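PDB 3BDU: putative lipoprotein from Pectobacterium atrosepticum SCRI1043, which is of unknown function but, as a predicted membrane-anchored lipoprotein, carries a small all-beta DUF903 domain of the SH3 clan, found as a seven-chain assembly in the crystal. Local coordinates for residues Pro21-Ile30 against Gln41-Met50. Residues are numbered along the deposited sequence; the frame is centred on the assembly and turned at random.
Sequences PKVDDETGMI and QINRDNVKEM
Gln41 sets its side-chain amide between Asp24 and Thr27, tying strand 39-42 to the turn that joins strands 22-23 and 30-33. Its side chain bends at chi2 (-124°), bringing the amide up to the Asp24-Gly28 turn, where both ends are used. NE2 gives a nearly straight bond of 2.8 Å to OD2 of Asp24, lying in the amide plane and arriving on the anti side of the carboxylate, whose plane is turned 44° from that of the amide. OE1 accepts from OG1 of Thr27 at 2.7 Å. That hydroxyl stands between the backbone N and the carbonyl carbon (chi1 64°) and also takes the N-H of Met29 in an ST turn, while Asp24 OD1 closes an Asx turn with Glu26 N. The two bonds should fix the rotation of the amide.

Beside this polar grip, Ile30 and Ile42 form an antiparallel hydrogen-bonded pair, with CB of Ile30 3.9 Å from CG2 of Ile42. Farther out, Ile30 CD1 meets Val47 CG2 tip to tip at 3.6 Å. Arg44 runs across Ile30 at about a right angle, its CG 3.6 Å from CG1 of Ile30, and Val23 CG2 lies over one face of its guanidinium. Two waters link Gly28 O to Arg44, one through the backbone N and the other through NH1. At the far end, the selenium of selenomethionine Met50 approaches CD of Pro21 at 3.5 Å.

The Ile pair joins strand 39-42, outermost within this chain, to strand 30-33, the middle of its three-stranded sheet, while Val47 and Met50 belong to strand 47-52 of the other sheet. Leu7 of strand 4-9 touches both Pro21 and Met50. Lys20 of a second subunit forms a salt bridge with Asp24, and Gln41 and Ile42 pair with a strand of that subunit, continuing the sheet across the interface.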
ATOM      1  N   PRO A  21       3.526 -21.793   0.310  1.00 15.57           N
ATOM      2  CA  PRO A  21       4.147 -20.602  -0.274  1.00 15.62           C
ATOM      3  C   PRO A  21       4.288 -19.587   0.857  1.00 13.83           C
ATOM      4  O   PRO A  21       3.438 -19.523   1.746  1.00 15.48           O
ATOM      5  CB  PRO A  21       3.129 -20.161  -1.326  1.00 14.89           C
ATOM      6  CG  PRO A  21       2.499 -21.476  -1.749  1.00 16.58           C
ATOM      7  CD  PRO A  21       2.305 -22.173  -0.425  1.00 17.20           C
ATOM      8  N   LYS A  22       5.365 -18.817   0.838  1.00 14.81           N
ATOM      9  CA  LYS A  22       5.599 -17.820   1.875  1.00 15.12           C
ATOM     10  C   LYS A  22       6.222 -16.567   1.275  1.00 16.66           C
ATOM     11  O   LYS A  22       6.863 -16.619   0.220  1.00 13.90           O
ATOM     12  CB  LYS A  22       6.549 -18.377   2.939  1.00 15.55           C
ATOM     13  CG  LYS A  22       6.040 -19.641   3.628  1.00 22.24           C
ATOM     14  CD  LYS A  22       7.089 -20.226   4.564  1.00 26.73           C
ATOM     15  CE  LYS A  22       7.967 -21.249   3.858  1.00 31.47           C
ATOM     16  NZ  LYS A  22       7.234 -22.532   3.633  1.00 28.60           N
ATOM     17  N   VAL A  23       6.035 -15.443   1.954  1.00 15.55           N
ATOM     18  CA  VAL A  23       6.621 -14.200   1.484  1.00 17.65           C
ATOM     19  C   VAL A  23       8.131 -14.278   1.652  1.00 19.25           C
ATOM     20  O   VAL A  23       8.635 -14.715   2.690  1.00 17.42           O
ATOM     21  CB  VAL A  23       6.100 -12.985   2.273  1.00 18.53           C
ATOM     22  CG1 VAL A  23       6.850 -11.720   1.841  1.00 22.71           C
ATOM     23  CG2 VAL A  23       4.606 -12.808   2.021  1.00 18.62           C
ATOM     24  N   ASP A  24       8.843 -13.872   0.607  1.00 17.66           N
ATOM     25  CA  ASP A  24      10.300 -13.848   0.606  1.00 18.67           C
ATOM     26  C   ASP A  24      10.651 -12.401   0.938  1.00 18.64           C
ATOM     27  O   ASP A  24      10.391 -11.496   0.152  1.00 18.11           O
ATOM     28  CB  ASP A  24      10.820 -14.212  -0.789  1.00 18.98           C
ATOM     29  CG  ASP A  24      12.334 -14.122  -0.900  1.00 20.83           C
ATOM     30  OD1 ASP A  24      12.978 -13.493  -0.030  1.00 21.45           O
ATOM     31  OD2 ASP A  24      12.880 -14.678  -1.876  1.00 20.79           O
ATOM     32  N   ASP A  25      11.229 -12.177   2.113  1.00 19.94           N
ATOM     33  CA  ASP A  25      11.576 -10.825   2.524  1.00 21.72           C
ATOM     34  C   ASP A  25      12.578 -10.135   1.600  1.00 20.68           C
ATOM     35  O   ASP A  25      12.620  -8.911   1.544  1.00 21.48           O
ATOM     36  CB  ASP A  25      12.097 -10.839   3.963  1.00 26.52           C
ATOM     37  CG  ASP A  25      10.982 -11.016   4.979  1.00 30.87           C
ATOM     38  OD1 ASP A  25       9.976 -11.684   4.656  1.00 35.91           O
ATOM     39  OD2 ASP A  25      11.111 -10.490   6.103  1.00 34.35           O
ATOM     40  N   GLU A  26      13.374 -10.910   0.871  1.00 19.98           N
ATOM     41  CA  GLU A  26      14.354 -10.324  -0.035  1.00 19.94           C
ATOM     42  C   GLU A  26      13.710  -9.716  -1.290  1.00 18.98           C
ATOM     43  O   GLU A  26      14.314  -8.869  -1.946  1.00 18.62           O
ATOM     44  CB  GLU A  26      15.385 -11.373  -0.468  1.00 21.67           C
ATOM     45  CG  GLU A  26      16.102 -12.079   0.688  1.00 25.74           C
ATOM     46  CD  GLU A  26      17.295 -12.911   0.229  1.00 29.49           C
ATOM     47  OE1 GLU A  26      17.211 -13.563  -0.837  1.00 28.81           O
ATOM     48  OE2 GLU A  26      18.319 -12.922   0.945  1.00 31.55           O
ATOM     49  N   THR A  27      12.494 -10.142  -1.619  1.00 16.17           N
ATOM     50  CA  THR A  27      11.817  -9.636  -2.813  1.00 16.99           C
ATOM     51  C   THR A  27      10.461  -9.012  -2.544  1.00 17.01           C
ATOM     52  O   THR A  27       9.991  -8.192  -3.332  1.00 14.80           O
ATOM     53  CB  THR A  27      11.578 -10.749  -3.833  1.00 16.51           C
ATOM     54  OG1 THR A  27      10.683 -11.714  -3.268  1.00 19.29           O
ATOM     55  CG2 THR A  27      12.883 -11.427  -4.208  1.00 17.51           C
ATOM     56  N   GLY A  28       9.829  -9.418  -1.444  1.00 15.34           N
ATOM     57  CA  GLY A  28       8.514  -8.914  -1.100  1.00 16.09           C
ATOM     58  C   GLY A  28       7.398  -9.666  -1.811  1.00 15.90           C
ATOM     59  O   GLY A  28       6.220  -9.337  -1.670  1.00 16.07           O
HETATM   60  N   MSE A  29       7.767 -10.680  -2.583  1.00 14.32           N
HETATM   61  CA  MSE A  29       6.777 -11.465  -3.308  1.00 16.53           C
HETATM   62  C   MSE A  29       6.566 -12.822  -2.626  1.00 15.65           C
HETATM   63  O   MSE A  29       7.262 -13.160  -1.673  1.00 16.93           O
HETATM   64  CB  MSE A  29       7.247 -11.639  -4.757  1.00 18.21           C
HETATM   65  CG  MSE A  29       7.471 -10.303  -5.476  1.00 22.26           C
HETATM   66 SE   MSE A  29       8.200 -10.596  -7.254  1.00 36.04          SE
HETATM   67  CE  MSE A  29      10.028 -10.845  -6.771  1.00 32.50           C
ATOM     68  N   ILE A  30       5.581 -13.582  -3.088  1.00 13.80           N
ATOM     69  CA  ILE A  30       5.314 -14.894  -2.507  1.00 14.87           C
ATOM     70  C   ILE A  30       6.173 -15.915  -3.237  1.00 14.98           C
ATOM     71  O   ILE A  30       6.105 -16.035  -4.455  1.00 13.68           O
ATOM     72  CB  ILE A  30       3.831 -15.266  -2.645  1.00 16.04           C
ATOM     73  CG1 ILE A  30       2.994 -14.317  -1.784  1.00 17.65           C
ATOM     74  CG2 ILE A  30       3.605 -16.720  -2.227  1.00 18.31           C
ATOM     75  CD1 ILE A  30       1.512 -14.527  -1.933  1.00 21.62           C
ATOM     76  N   GLN A  41       8.307 -17.228  -7.910  1.00 16.28           N
ATOM     77  CA  GLN A  41       7.881 -16.117  -7.070  1.00 15.27           C
ATOM     78  C   GLN A  41       6.725 -15.463  -7.806  1.00 16.02           C
ATOM     79  O   GLN A  41       6.727 -15.389  -9.034  1.00 17.14           O
ATOM     80  CB  GLN A  41       9.004 -15.098  -6.876  1.00 15.87           C
ATOM     81  CG  GLN A  41      10.286 -15.671  -6.279  1.00 18.76           C
ATOM     82  CD  GLN A  41      10.708 -14.946  -5.012  1.00 18.64           C
ATOM     83  OE1 GLN A  41      10.096 -13.952  -4.625  1.00 17.26           O
ATOM     84  NE2 GLN A  41      11.763 -15.441  -4.363  1.00 16.55           N
ATOM     85  N   ILE A  42       5.732 -14.997  -7.059  1.00 15.30           N
ATOM     86  CA  ILE A  42       4.579 -14.356  -7.667  1.00 14.65           C
ATOM     87  C   ILE A  42       4.169 -13.145  -6.835  1.00 14.77           C
ATOM     88  O   ILE A  42       4.155 -13.209  -5.604  1.00 15.62           O
ATOM     89  CB  ILE A  42       3.397 -15.353  -7.781  1.00 14.39           C
ATOM     90  CG1 ILE A  42       2.189 -14.663  -8.409  1.00 13.59           C
ATOM     91  CG2 ILE A  42       3.035 -15.908  -6.396  1.00 17.03           C
ATOM     92  CD1 ILE A  42       1.040 -15.612  -8.692  1.00 14.16           C
ATOM     93  N   ASN A  43       3.862 -12.038  -7.503  1.00 13.18           N
ATOM     94  CA  ASN A  43       3.441 -10.818  -6.813  1.00 13.96           C
ATOM     95  C   ASN A  43       2.253 -11.126  -5.882  1.00 13.00           C
ATOM     96  O   ASN A  43       1.267 -11.731  -6.304  1.00 13.14           O
ATOM     97  CB  ASN A  43       3.044  -9.750  -7.842  1.00 13.95           C
ATOM     98  CG  ASN A  43       2.867  -8.370  -7.223  1.00 14.50           C
ATOM     99  OD1 ASN A  43       2.098  -8.196  -6.276  1.00 17.86           O
ATOM    100  ND2 ASN A  43       3.578  -7.381  -7.759  1.00 13.78           N
ATOM    101  N   ARG A  44       2.349 -10.704  -4.621  1.00 13.00           N
ATOM    102  CA  ARG A  44       1.288 -10.944  -3.640  1.00 15.08           C
ATOM    103  C   ARG A  44      -0.061 -10.424  -4.128  1.00 15.32           C
ATOM    104  O   ARG A  44      -1.105 -10.958  -3.762  1.00 15.22           O
ATOM    105  CB  ARG A  44       1.615 -10.252  -2.306  1.00 17.62           C
ATOM    106  CG  ARG A  44       2.900 -10.707  -1.631  1.00 21.21           C
ATOM    107  CD  ARG A  44       3.235  -9.800  -0.444  1.00 26.60           C
ATOM    108  NE  ARG A  44       2.136  -9.735   0.516  1.00 28.81           N
ATOM    109  CZ  ARG A  44       2.157  -9.013   1.630  1.00 31.56           C
ATOM    110  NH1 ARG A  44       3.226  -8.286   1.928  1.00 33.08           N
ATOM    111  NH2 ARG A  44       1.109  -9.025   2.449  1.00 30.69           N
ATOM    112  N   ASP A  45      -0.038  -9.368  -4.934  1.00 13.62           N
ATOM    113  CA  ASP A  45      -1.283  -8.797  -5.446  1.00 17.43           C
ATOM    114  C   ASP A  45      -1.973  -9.702  -6.462  1.00 17.52           C
ATOM    115  O   ASP A  45      -3.155  -9.521  -6.756  1.00 18.72           O
ATOM    116  CB  ASP A  45      -1.029  -7.421  -6.065  1.00 19.63           C
ATOM    117  CG  ASP A  45      -0.535  -6.412  -5.046  1.00 23.98           C
ATOM    118  OD1 ASP A  45      -0.990  -6.485  -3.884  1.00 23.99           O
ATOM    119  OD2 ASP A  45       0.293  -5.542  -5.402  1.00 27.11           O
ATOM    120  N   ASN A  46      -1.250 -10.691  -6.975  1.00 15.26           N
ATOM    121  CA  ASN A  46      -1.824 -11.605  -7.954  1.00 17.31           C
ATOM    122  C   ASN A  46      -2.267 -12.919  -7.320  1.00 17.49           C
ATOM    123  O   ASN A  46      -2.611 -13.863  -8.032  1.00 17.50           O
ATOM    124  CB  ASN A  46      -0.827 -11.904  -9.075  1.00 20.21           C
ATOM    125  CG  ASN A  46      -1.499 -12.499 -10.311  1.00 26.67           C
ATOM    126  OD1 ASN A  46      -0.845 -13.113 -11.156  1.00 30.04           O
ATOM    127  ND2 ASN A  46      -2.813 -12.302 -10.425  1.00 26.63           N
ATOM    128  N   VAL A  47      -2.241 -12.989  -5.991  1.00 15.36           N
ATOM    129  CA  VAL A  47      -2.662 -14.199  -5.295  1.00 15.91           C
ATOM    130  C   VAL A  47      -3.959 -13.907  -4.550  1.00 18.76           C
ATOM    131  O   VAL A  47      -3.979 -13.157  -3.564  1.00 18.42           O
ATOM    132  CB  VAL A  47      -1.587 -14.700  -4.299  1.00 17.28           C
ATOM    133  CG1 VAL A  47      -2.084 -15.957  -3.590  1.00 19.13           C
ATOM    134  CG2 VAL A  47      -0.287 -15.002  -5.043  1.00 16.48           C
ATOM    135  N   LYS A  48      -5.043 -14.503  -5.034  1.00 19.80           N
ATOM    136  CA  LYS A  48      -6.360 -14.308  -4.444  1.00 20.75           C
ATOM    137  C   LYS A  48      -6.613 -15.214  -3.246  1.00 20.02           C
ATOM    138  O   LYS A  48      -7.025 -14.750  -2.183  1.00 18.19           O
ATOM    139  CB  LYS A  48      -7.434 -14.552  -5.509  1.00 24.23           C
ATOM    140  CG  LYS A  48      -8.855 -14.330  -5.030  1.00 28.31           C
ATOM    141  CD  LYS A  48      -9.844 -14.508  -6.171  1.00 31.39           C
ATOM    142  CE  LYS A  48     -11.256 -14.126  -5.742  1.00 34.93           C
ATOM    143  NZ  LYS A  48     -12.252 -14.334  -6.834  1.00 37.76           N
ATOM    144  N   GLU A  49      -6.382 -16.509  -3.428  1.00 21.33           N
ATOM    145  CA  GLU A  49      -6.608 -17.485  -2.368  1.00 23.00           C
ATOM    146  C   GLU A  49      -5.600 -18.615  -2.464  1.00 22.59           C
ATOM    147  O   GLU A  49      -4.916 -18.775  -3.478  1.00 21.31           O
ATOM    148  CB  GLU A  49      -8.010 -18.088  -2.486  1.00 25.09           C
ATOM    149  CG  GLU A  49      -9.129 -17.084  -2.595  1.00 30.54           C
ATOM    150  CD  GLU A  49     -10.461 -17.753  -2.875  1.00 32.56           C
ATOM    151  OE1 GLU A  49     -11.058 -18.317  -1.936  1.00 32.69           O
ATOM    152  OE2 GLU A  49     -10.901 -17.723  -4.044  1.00 34.49           O
HETATM  153  N   MSE A  50      -5.546 -19.419  -1.413  1.00 21.66           N
HETATM  154  CA  MSE A  50      -4.625 -20.538  -1.362  1.00 25.14           C
HETATM  155  C   MSE A  50      -5.256 -21.669  -0.561  1.00 23.51           C
HETATM  156  O   MSE A  50      -5.686 -21.469   0.571  1.00 22.63           O
HETATM  157  CB  MSE A  50      -3.329 -20.083  -0.707  1.00 27.70           C
HETATM  158  CG  MSE A  50      -2.184 -21.046  -0.826  1.00 35.93           C
HETATM  159 SE   MSE A  50      -0.615 -20.222  -0.074  1.00 46.81          SE
HETATM  160  CE  MSE A  50      -0.252 -18.954  -1.476  1.00 39.32           C
TER
HETATM  161  O   HOH W   1       4.413  -8.874  -3.863  1.00 15.73           O
HETATM  162  O   HOH W   2       5.437  -7.623   0.178  1.00 33.34           O